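Local coordinates for non-toxic crystal protein (Bacillus thuringiensis, PDB 2D42) that is non-toxic, forms part of parasporal inclusions, belongs to the epsilon toxin/MTX2 family and closely resembles beta-pore-forming toxins in structure, at residues L9-A17 and G175-R183; P34-A42 and V93-Y103. All coordinates share one frame; numbering follows the deposited sequence.

Contact 1 (L9-A17 and G175-R183)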
loop_
_atom_site.group_PDB
_atom_site.type_symbol
_atom_site.label_atom_id
_atom_site.label_comp_id
_atom_site.label_asym_id
_atom_site.label_seq_id
_atom_site.Cartn_x
_atom_site.Cartn_y
_atom_site.Cartn_z
ATOM N N LEU A 9 2.003 -6.260 26.537
ATOM C CA LEU A 9 1.139 -6.112 27.715
ATOM C C LEU A 9 1.509 -7.203 28.727
ATOM O O LEU A 9 1.656 -6.944 29.918
ATOM C CB LEU A 9 -0.341 -6.245 27.310
ATOM C CG LEU A 9 -1.382 -6.212 28.439
ATOM C CD1 LEU A 9 -1.331 -4.859 29.148
ATOM C CD2 LEU A 9 -2.775 -6.482 27.875
ATOM N N GLU A 10 1.671 -8.422 28.230
ATOM C CA GLU A 10 2.042 -9.552 29.073
ATOM C C GLU A 10 3.409 -9.290 29.724
ATOM O O GLU A 10 3.586 -9.505 30.925
ATOM C CB GLU A 10 2.079 -10.832 28.231
ATOM C CG GLU A 10 2.248 -12.120 29.020
ATOM C CD GLU A 10 2.256 -13.342 28.116
ATOM O OE1 GLU A 10 3.189 -13.465 27.291
ATOM O OE2 GLU A 10 1.329 -14.173 28.222
ATOM N N ILE A 11 4.367 -8.813 28.933
ATOM C CA ILE A 11 5.706 -8.519 29.448
ATOM C C ILE A 11 5.627 -7.461 30.542
ATOM O O ILE A 11 6.262 -7.581 31.590
ATOM C CB ILE A 11 6.639 -8.008 28.329
ATOM C CG1 ILE A 11 6.907 -9.135 27.328
ATOM C CG2 ILE A 11 7.934 -7.483 28.926
ATOM C CD1 ILE A 11 7.711 -8.708 26.105
ATOM N N TYR A 12 4.851 -6.416 30.288
ATOM C CA TYR A 12 4.687 -5.355 31.264
ATOM C C TYR A 12 4.088 -5.904 32.563
ATOM O O TYR A 12 4.547 -5.574 33.651
ATOM C CB TYR A 12 3.768 -4.269 30.718
ATOM C CG TYR A 12 3.406 -3.234 31.751
ATOM C CD1 TYR A 12 4.237 -2.143 31.994
ATOM C CD2 TYR A 12 2.235 -3.353 32.504
ATOM C CE1 TYR A 12 3.909 -1.191 32.960
ATOM C CE2 TYR A 12 1.898 -2.410 33.474
ATOM C CZ TYR A 12 2.737 -1.330 33.694
ATOM O OH TYR A 12 2.394 -0.373 34.625
ATOM N N GLY A 13 3.054 -6.731 32.430
ATOM C CA GLY A 13 2.393 -7.306 33.590
ATOM C C GLY A 13 3.280 -8.238 34.392
ATOM O O GLY A 13 3.235 -8.244 35.618
ATOM N N MET A 14 4.089 -9.030 33.702
ATOM C CA MET A 14 4.982 -9.951 34.380
ATOM C C MET A 14 6.045 -9.223 35.194
ATOM O O MET A 14 6.378 -9.650 36.301
ATOM C CB MET A 14 5.620 -10.893 33.365
ATOM C CG MET A 14 4.628 -11.903 32.822
ATOM S SD MET A 14 5.338 -13.038 31.628
ATOM C CE MET A 14 6.400 -14.035 32.710
ATOM N N GLN A 15 6.562 -8.118 34.664
ATOM C CA GLN A 15 7.577 -7.344 35.377
ATOM C C GLN A 15 6.935 -6.571 36.522
ATOM O O GLN A 15 7.518 -6.440 37.599
ATOM C CB GLN A 15 8.299 -6.374 34.426
ATOM C CG GLN A 15 7.434 -5.251 33.826
ATOM C CD GLN A 15 7.358 -3.994 34.697
ATOM O OE1 GLN A 15 6.653 -3.036 34.363
ATOM N NE2 GLN A 15 8.090 -3.992 35.811
ATOM N N TYR A 16 5.730 -6.064 36.283
ATOM C CA TYR A 16 5.009 -5.308 37.295
ATOM C C TYR A 16 4.719 -6.215 38.493
ATOM O O TYR A 16 4.846 -5.800 39.647
ATOM C CB TYR A 16 3.701 -4.786 36.710
ATOM C CG TYR A 16 2.920 -3.879 37.628
ATOM C CD1 TYR A 16 3.074 -2.495 37.571
ATOM C CD2 TYR A 16 1.996 -4.402 38.528
ATOM C CE1 TYR A 16 2.319 -1.655 38.386
ATOM C CE2 TYR A 16 1.239 -3.579 39.344
ATOM C CZ TYR A 16 1.399 -2.207 39.266
ATOM O OH TYR A 16 0.614 -1.393 40.048
ATOM N N ALA A 17 4.338 -7.457 38.199
ATOM C CA ALA A 17 4.021 -8.449 39.223
ATOM C C ALA A 17 5.222 -8.722 40.122
ATOM O O ALA A 17 5.128 -8.648 41.349
ATOM C CB ALA A 17 3.560 -9.747 38.567
ATOM N N GLY A 175 -5.419 2.984 23.528
ATOM C CA GLY A 175 -6.356 2.063 24.141
ATOM C C GLY A 175 -5.848 1.533 25.467
ATOM O O GLY A 175 -4.755 1.892 25.914
ATOM N N ASN A 176 -6.634 0.655 26.084
ATOM C CA ASN A 176 -6.297 0.094 27.387
ATOM C C ASN A 176 -6.185 -1.416 27.393
ATOM O O ASN A 176 -6.818 -2.112 26.597
ATOM C CB ASN A 176 -7.362 0.473 28.428
ATOM C CG ASN A 176 -7.455 1.960 28.664
ATOM O OD1 ASN A 176 -8.497 2.569 28.423
ATOM N ND2 ASN A 176 -6.371 2.555 29.144
ATOM N N GLY A 177 -5.380 -1.906 28.326
ATOM C CA GLY A 177 -5.205 -3.330 28.506
ATOM C C GLY A 177 -5.699 -3.628 29.910
ATOM O O GLY A 177 -5.873 -2.715 30.715
ATOM N N ILE A 178 -5.952 -4.895 30.205
ATOM C CA ILE A 178 -6.407 -5.280 31.533
ATOM C C ILE A 178 -5.444 -6.339 32.033
ATOM O O ILE A 178 -5.148 -7.295 31.319
ATOM C CB ILE A 178 -7.826 -5.898 31.513
ATOM C CG1 ILE A 178 -8.852 -4.869 31.029
ATOM C CG2 ILE A 178 -8.178 -6.409 32.901
ATOM C CD1 ILE A 178 -8.938 -3.622 31.884
ATOM N N ILE A 179 -4.947 -6.159 33.249
ATOM C CA ILE A 179 -4.028 -7.120 33.832
ATOM C C ILE A 179 -4.551 -7.613 35.178
ATOM O O ILE A 179 -4.931 -6.818 36.041
ATOM C CB ILE A 179 -2.636 -6.507 34.043
ATOM C CG1 ILE A 179 -2.085 -5.991 32.707
ATOM C CG2 ILE A 179 -1.704 -7.553 34.631
ATOM C CD1 ILE A 179 -0.757 -5.253 32.828
ATOM N N ARG A 180 -4.567 -8.931 35.343
ATOM C CA ARG A 180 -5.036 -9.548 36.573
ATOM C C ARG A 180 -3.882 -10.095 37.400
ATOM O O ARG A 180 -3.074 -10.881 36.912
ATOM C CB ARG A 180 -6.004 -10.683 36.248
ATOM C CG ARG A 180 -7.249 -10.218 35.544
ATOM C CD ARG A 180 -8.236 -11.351 35.342
ATOM N NE ARG A 180 -9.583 -10.812 35.262
ATOM C CZ ARG A 180 -10.204 -10.226 36.280
ATOM N NH1 ARG A 180 -9.597 -10.118 37.453
ATOM N NH2 ARG A 180 -11.419 -9.725 36.118
ATOM N N TYR A 181 -3.817 -9.672 38.655
ATOM C CA TYR A 181 -2.778 -10.114 39.583
ATOM C C TYR A 181 -3.450 -10.614 40.851
ATOM O O TYR A 181 -4.613 -10.303 41.117
ATOM C CB TYR A 181 -1.898 -8.951 40.023
ATOM C CG TYR A 181 -1.294 -8.106 38.944
ATOM C CD1 TYR A 181 -0.131 -8.505 38.286
ATOM C CD2 TYR A 181 -1.829 -6.851 38.645
ATOM C CE1 TYR A 181 0.494 -7.668 37.366
ATOM C CE2 TYR A 181 -1.213 -6.007 37.723
ATOM C CZ TYR A 181 -0.050 -6.423 37.092
ATOM O OH TYR A 181 0.576 -5.585 36.198
ATOM N N TYR A 182 -2.714 -11.372 41.651
ATOM C CA TYR A 182 -3.266 -11.815 42.916
ATOM C C TYR A 182 -2.194 -12.061 43.954
ATOM O O TYR A 182 -1.028 -12.332 43.630
ATOM C CB TYR A 182 -4.127 -13.070 42.756
ATOM C CG TYR A 182 -3.406 -14.284 42.244
ATOM C CD1 TYR A 182 -3.278 -14.511 40.877
ATOM C CD2 TYR A 182 -2.877 -15.229 43.124
ATOM C CE1 TYR A 182 -2.650 -15.651 40.396
ATOM C CE2 TYR A 182 -2.241 -16.379 42.651
ATOM C CZ TYR A 182 -2.135 -16.581 41.283
ATOM O OH TYR A 182 -1.525 -17.713 40.796
ATOM N N ARG A 183 -2.605 -11.914 45.209
ATOM C CA ARG A 183 -1.747 -12.148 46.353
ATOM C C ARG A 183 -2.309 -13.373 47.044
ATOM O O ARG A 183 -3.472 -13.384 47.451
ATOM C CB ARG A 183 -1.795 -10.987 47.337
ATOM C CG ARG A 183 -0.859 -9.842 47.056
ATOM C CD ARG A 183 -0.992 -8.835 48.185
ATOM N NE ARG A 183 -0.592 -9.399 49.475
ATOM C CZ ARG A 183 -1.219 -9.159 50.622
ATOM N NH1 ARG A 183 -2.286 -8.370 50.643
ATOM N NH2 ARG A 183 -0.776 -9.691 51.752
#

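Contact 2 (P34-A42 and V93-Y103)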
loop_
_atom_site.group_PDB
_atom_site.type_symbol
_atom_site.label_atom_id
_atom_site.label_comp_id
_atom_site.label_asym_id
_atom_site.label_seq_id
_atom_site.Cartn_x
_atom_site.Cartn_y
_atom_site.Cartn_z
ATOM N N PRO A 34 -10.485 -0.789 23.706
ATOM C CA PRO A 34 -9.469 -1.745 23.267
ATOM C C PRO A 34 -8.160 -1.192 22.740
ATOM O O PRO A 34 -8.091 -0.071 22.239
ATOM C CB PRO A 34 -10.207 -2.564 22.220
ATOM C CG PRO A 34 -11.122 -1.550 21.605
ATOM C CD PRO A 34 -11.657 -0.820 22.812
ATOM N N ILE A 35 -7.117 -2.003 22.877
ATOM C CA ILE A 35 -5.804 -1.652 22.364
ATOM C C ILE A 35 -6.097 -1.576 20.876
ATOM O O ILE A 35 -6.638 -2.517 20.312
ATOM C CB ILE A 35 -4.794 -2.784 22.609
ATOM C CG1 ILE A 35 -4.509 -2.907 24.108
ATOM C CG2 ILE A 35 -3.508 -2.520 21.824
ATOM C CD1 ILE A 35 -3.740 -4.150 24.475
ATOM N N ARG A 36 -5.772 -0.465 20.233
ATOM C CA ARG A 36 -6.073 -0.380 18.821
ATOM C C ARG A 36 -5.004 0.280 17.971
ATOM O O ARG A 36 -4.123 0.979 18.464
ATOM C CB ARG A 36 -7.409 0.341 18.600
ATOM C CG ARG A 36 -7.345 1.845 18.738
ATOM C CD ARG A 36 -8.602 2.512 18.163
ATOM N NE ARG A 36 -9.818 2.076 18.850
ATOM C CZ ARG A 36 -10.754 1.292 18.317
ATOM N NH1 ARG A 36 -10.637 0.843 17.073
ATOM N NH2 ARG A 36 -11.817 0.956 19.036
ATOM N N ILE A 37 -5.126 0.041 16.673
ATOM C CA ILE A 37 -4.232 0.578 15.667
ATOM C C ILE A 37 -5.128 1.422 14.785
ATOM O O ILE A 37 -6.160 0.943 14.313
ATOM C CB ILE A 37 -3.592 -0.568 14.842
ATOM C CG1 ILE A 37 -2.465 -1.207 15.657
ATOM C CG2 ILE A 37 -3.106 -0.048 13.485
ATOM C CD1 ILE A 37 -1.962 -2.521 15.081
ATOM N N ALA A 38 -4.742 2.677 14.581
ATOM C CA ALA A 38 -5.525 3.599 13.768
ATOM C C ALA A 38 -4.656 4.541 12.945
ATOM O O ALA A 38 -3.450 4.655 13.176
ATOM C CB ALA A 38 -6.447 4.422 14.674
ATOM N N GLY A 39 -5.285 5.228 11.997
ATOM C CA GLY A 39 -4.568 6.180 11.170
ATOM C C GLY A 39 -3.454 5.548 10.359
ATOM O O GLY A 39 -2.365 6.102 10.246
ATOM N N LEU A 40 -3.721 4.372 9.810
ATOM C CA LEU A 40 -2.737 3.666 8.989
ATOM C C LEU A 40 -2.222 4.537 7.840
ATOM O O LEU A 40 -3.006 5.091 7.069
ATOM C CB LEU A 40 -3.377 2.416 8.408
ATOM C CG LEU A 40 -2.871 1.026 8.783
ATOM C CD1 LEU A 40 -2.084 1.030 10.076
ATOM C CD2 LEU A 40 -4.081 0.119 8.861
ATOM N N ASP A 41 -0.904 4.651 7.720
ATOM C CA ASP A 41 -0.324 5.445 6.641
ATOM C C ASP A 41 0.943 4.788 6.103
ATOM O O ASP A 41 1.696 4.152 6.842
ATOM C CB ASP A 41 -0.009 6.866 7.121
ATOM C CG ASP A 41 0.004 7.881 5.981
ATOM O OD1 ASP A 41 -0.162 7.482 4.806
ATOM O OD2 ASP A 41 0.176 9.083 6.261
ATOM N N ALA A 42 1.163 4.936 4.804
ATOM C CA ALA A 42 2.335 4.360 4.160
ATOM C C ALA A 42 2.868 5.342 3.138
ATOM O O ALA A 42 2.228 5.595 2.120
ATOM C CB ALA A 42 1.971 3.053 3.483
ATOM N N VAL A 93 3.381 -3.738 13.439
ATOM C CA VAL A 93 2.797 -3.865 14.762
ATOM C C VAL A 93 1.387 -4.421 14.625
ATOM O O VAL A 93 0.771 -4.288 13.568
ATOM C CB VAL A 93 2.756 -2.487 15.468
ATOM C CG1 VAL A 93 1.908 -1.500 14.655
ATOM C CG2 VAL A 93 2.201 -2.640 16.889
ATOM N N THR A 94 0.890 -5.062 15.680
ATOM C CA THR A 94 -0.461 -5.625 15.666
ATOM C C THR A 94 -1.052 -5.749 17.064
ATOM O O THR A 94 -0.331 -5.933 18.049
ATOM C CB THR A 94 -0.489 -7.032 15.016
ATOM O OG1 THR A 94 -1.844 -7.499 14.943
ATOM C CG2 THR A 94 0.328 -8.015 15.831
ATOM N N ALA A 95 -2.375 -5.654 17.136
ATOM C CA ALA A 95 -3.091 -5.777 18.391
ATOM C C ALA A 95 -3.784 -7.136 18.388
ATOM O O ALA A 95 -4.677 -7.397 19.198
ATOM C CB ALA A 95 -4.121 -4.656 18.524
ATOM N N GLY A 96 -3.371 -8.000 17.464
ATOM C CA GLY A 96 -3.965 -9.323 17.384
ATOM C C GLY A 96 -4.926 -9.525 16.226
ATOM O O GLY A 96 -5.401 -10.638 16.002
ATOM N N THR A 97 -5.218 -8.462 15.486
ATOM C CA THR A 97 -6.132 -8.555 14.344
ATOM C C THR A 97 -5.491 -7.975 13.087
ATOM O O THR A 97 -4.923 -6.882 13.123
ATOM C CB THR A 97 -7.439 -7.779 14.604
ATOM O OG1 THR A 97 -8.081 -8.306 15.770
ATOM C CG2 THR A 97 -8.386 -7.903 13.412
ATOM N N ASN A 98 -5.576 -8.695 11.974
ATOM C CA ASN A 98 -4.982 -8.173 10.752
ATOM C C ASN A 98 -5.836 -7.057 10.182
ATOM O O ASN A 98 -7.059 -7.135 10.185
ATOM C CB ASN A 98 -4.780 -9.281 9.723
ATOM C CG ASN A 98 -3.522 -10.078 9.985
ATOM O OD1 ASN A 98 -2.461 -9.509 10.248
ATOM N ND2 ASN A 98 -3.626 -11.396 9.911
ATOM N N ILE A 99 -5.177 -6.003 9.720
ATOM C CA ILE A 99 -5.872 -4.859 9.141
ATOM C C ILE A 99 -5.265 -4.521 7.788
ATOM O O ILE A 99 -4.069 -4.255 7.682
ATOM C CB ILE A 99 -5.739 -3.605 10.014
ATOM C CG1 ILE A 99 -6.165 -3.901 11.449
ATOM C CG2 ILE A 99 -6.600 -2.487 9.441
ATOM C CD1 ILE A 99 -5.755 -2.810 12.412
ATOM N N THR A 100 -6.090 -4.538 6.754
ATOM C CA THR A 100 -5.620 -4.202 5.425
ATOM C C THR A 100 -5.896 -2.730 5.143
ATOM O O THR A 100 -7.031 -2.281 5.237
ATOM C CB THR A 100 -6.319 -5.057 4.368
ATOM O OG1 THR A 100 -5.921 -6.425 4.531
ATOM C CG2 THR A 100 -5.943 -4.587 2.970
ATOM N N GLY A 101 -4.848 -1.979 4.821
ATOM C CA GLY A 101 -5.024 -0.568 4.517
ATOM C C GLY A 101 -4.890 -0.267 3.028
ATOM O O GLY A 101 -4.245 -1.016 2.291
ATOM N N LYS A 102 -5.511 0.822 2.584
ATOM C CA LYS A 102 -5.445 1.245 1.183
ATOM C C LYS A 102 -4.529 2.467 1.173
ATOM O O LYS A 102 -4.699 3.366 1.997
ATOM C CB LYS A 102 -6.833 1.639 0.679
ATOM C CG LYS A 102 -7.082 1.370 -0.802
ATOM C CD LYS A 102 -6.028 2.006 -1.706
ATOM C CE LYS A 102 -6.406 1.843 -3.174
ATOM N NZ LYS A 102 -6.733 0.429 -3.522
ATOM N N TYR A 103 -3.559 2.502 0.262
ATOM C CA TYR A 103 -2.613 3.624 0.204
ATOM C C TYR A 103 -2.397 4.171 -1.213
ATOM O O TYR A 103 -2.791 3.547 -2.196
ATOM C CB TYR A 103 -1.265 3.190 0.776
ATOM C CG TYR A 103 -1.346 2.474 2.109
ATOM C CD1 TYR A 103 -1.573 3.174 3.293
ATOM C CD2 TYR A 103 -1.181 1.092 2.183
ATOM C CE1 TYR A 103 -1.629 2.512 4.520
ATOM C CE2 TYR A 103 -1.236 0.422 3.404
ATOM C CZ TYR A 103 -1.454 1.137 4.565
ATOM O OH TYR A 103 -1.456 0.477 5.770
#

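Contact 1 (L9-A17 and G175-R183)
Tyr181, Ile179 and Leu9 bear most of the packing between helix 9-17 and strand 176-183, which run in roughly the same direction with their axes 34° apart and 9.3 Å from each other at closest approach. The CB of Tyr181 already faces the helix, and with CG anti to the carbonyl carbon (chi1 -52°) the ring runs on to Tyr16. Its outer end lies across the inner part of the Tyr16 side chain: Tyr181 OH is 3.0 Å from Tyr16 CD2, a tight approach. The two side chains cross at about a right angle, yet the ring planes are inclined by only 28° and slid so far apart that they barely overlap, with centroids 5.1 Å apart. At the edge of the Tyr181 ring, CE1 lies 3.3 Å from Gly13 O, an oxygen that also accepts the helical bond from Ala17 N. The Tyr181 hydroxyl, although set among helix atoms, is hydrogen-bonded to Gln195 on the adjacent strand 189-198.

Ile179 sends its extended CG1-CD1 branch up to the helix. Its CD1 reaches the Tyr12 ring edge-on, in the ring plane, 3.6 Å from Tyr12 CD2, and passes 3.8 Å from Gly13 CA, where the helix has no side chain to hold the strand off. Within the strand, Ile179 CG2 rests against the rim of one face of Tyr181. Leu9 and Ile179 run alongside one another, pointing opposite ways, which brings Leu9 CD1 to 3.7 Å from Ile179 CD1, while the other leucine methyl, CD2, settles 4.0 Å from Gly177 CA. Helix 199-206 adds cover to Tyr12 through Val202 and Ala205. This is alpha/beta layering by apolar and aromatic side chains, in which the N-terminal helix lies on a curved sheet near one end of an elongated, aerolysin-like beta-pore-forming toxin fold.

Contact 2 (P34-A42 and V93-Y103)
Tyr103 meets Ala42 with its CG anti to its own carbonyl carbon (chi1 -48°), laying a ring face on the alanine and the hydroxyl end against Leu40; the extended end of Ile37 (chi2 168°) carries CD1 to within 3.5 Å of Thr94 CA. In this elongated fold, resembling beta-pore-forming toxins, residues 40-42 of the large sheet pack face to face on 101-103 of a three-stranded one. Before the corner at Gly39, Ile35 and Ile37 pack instead on the end of strand 71-94 and loop 95-100. Ile99, in that loop, fills the middle: its CD1 meets Ile37 CB at 4.0 Å and its CG2 meets Leu40 CD2 at 3.7 Å. At the turn, Ala95 CB lies 4.0 Å from Ile35 CG2, and an ST turn, with Gly96 N bonded to Thr94 OG1, shapes the chain there. The phenol end of Tyr103 comes against the leucine branch point, with Tyr103 OH 3.4 Å from Leu40 CG. Gly101 C lies toward the rim of one ring face. On the opposite face sits a CH-pi contact: Ala42 CB is 3.6 Å from the centroid of the Tyr103 ring, 14° off its normal.

How the contacts relate
After the short strand 2-4 the chain forms helix 5-19, whose residues 9-17 wait 157 residues for their partner in contact 1. Strand 23-29 follows, then Ile35 and strand 36-43, the first side of contact 2; this closes sooner, after 50 intervening residues, when the chain leaves strand 71-94 and enters strand 101-109. Strand 150-185 finally returns to the helix, so contact 2's loop lies wholly within the longer one. Strands 36-43 and 150-185 pair antiparallel in one sheet: contact 1 fastens the helix to it, while contact 2 joins strand 36-43 to the end of strand 71-94, the following loop and the three-stranded sheet. Although their centres are about 23 Å apart, the contacts meet where Ile35 packs against Leu9 and Asn176.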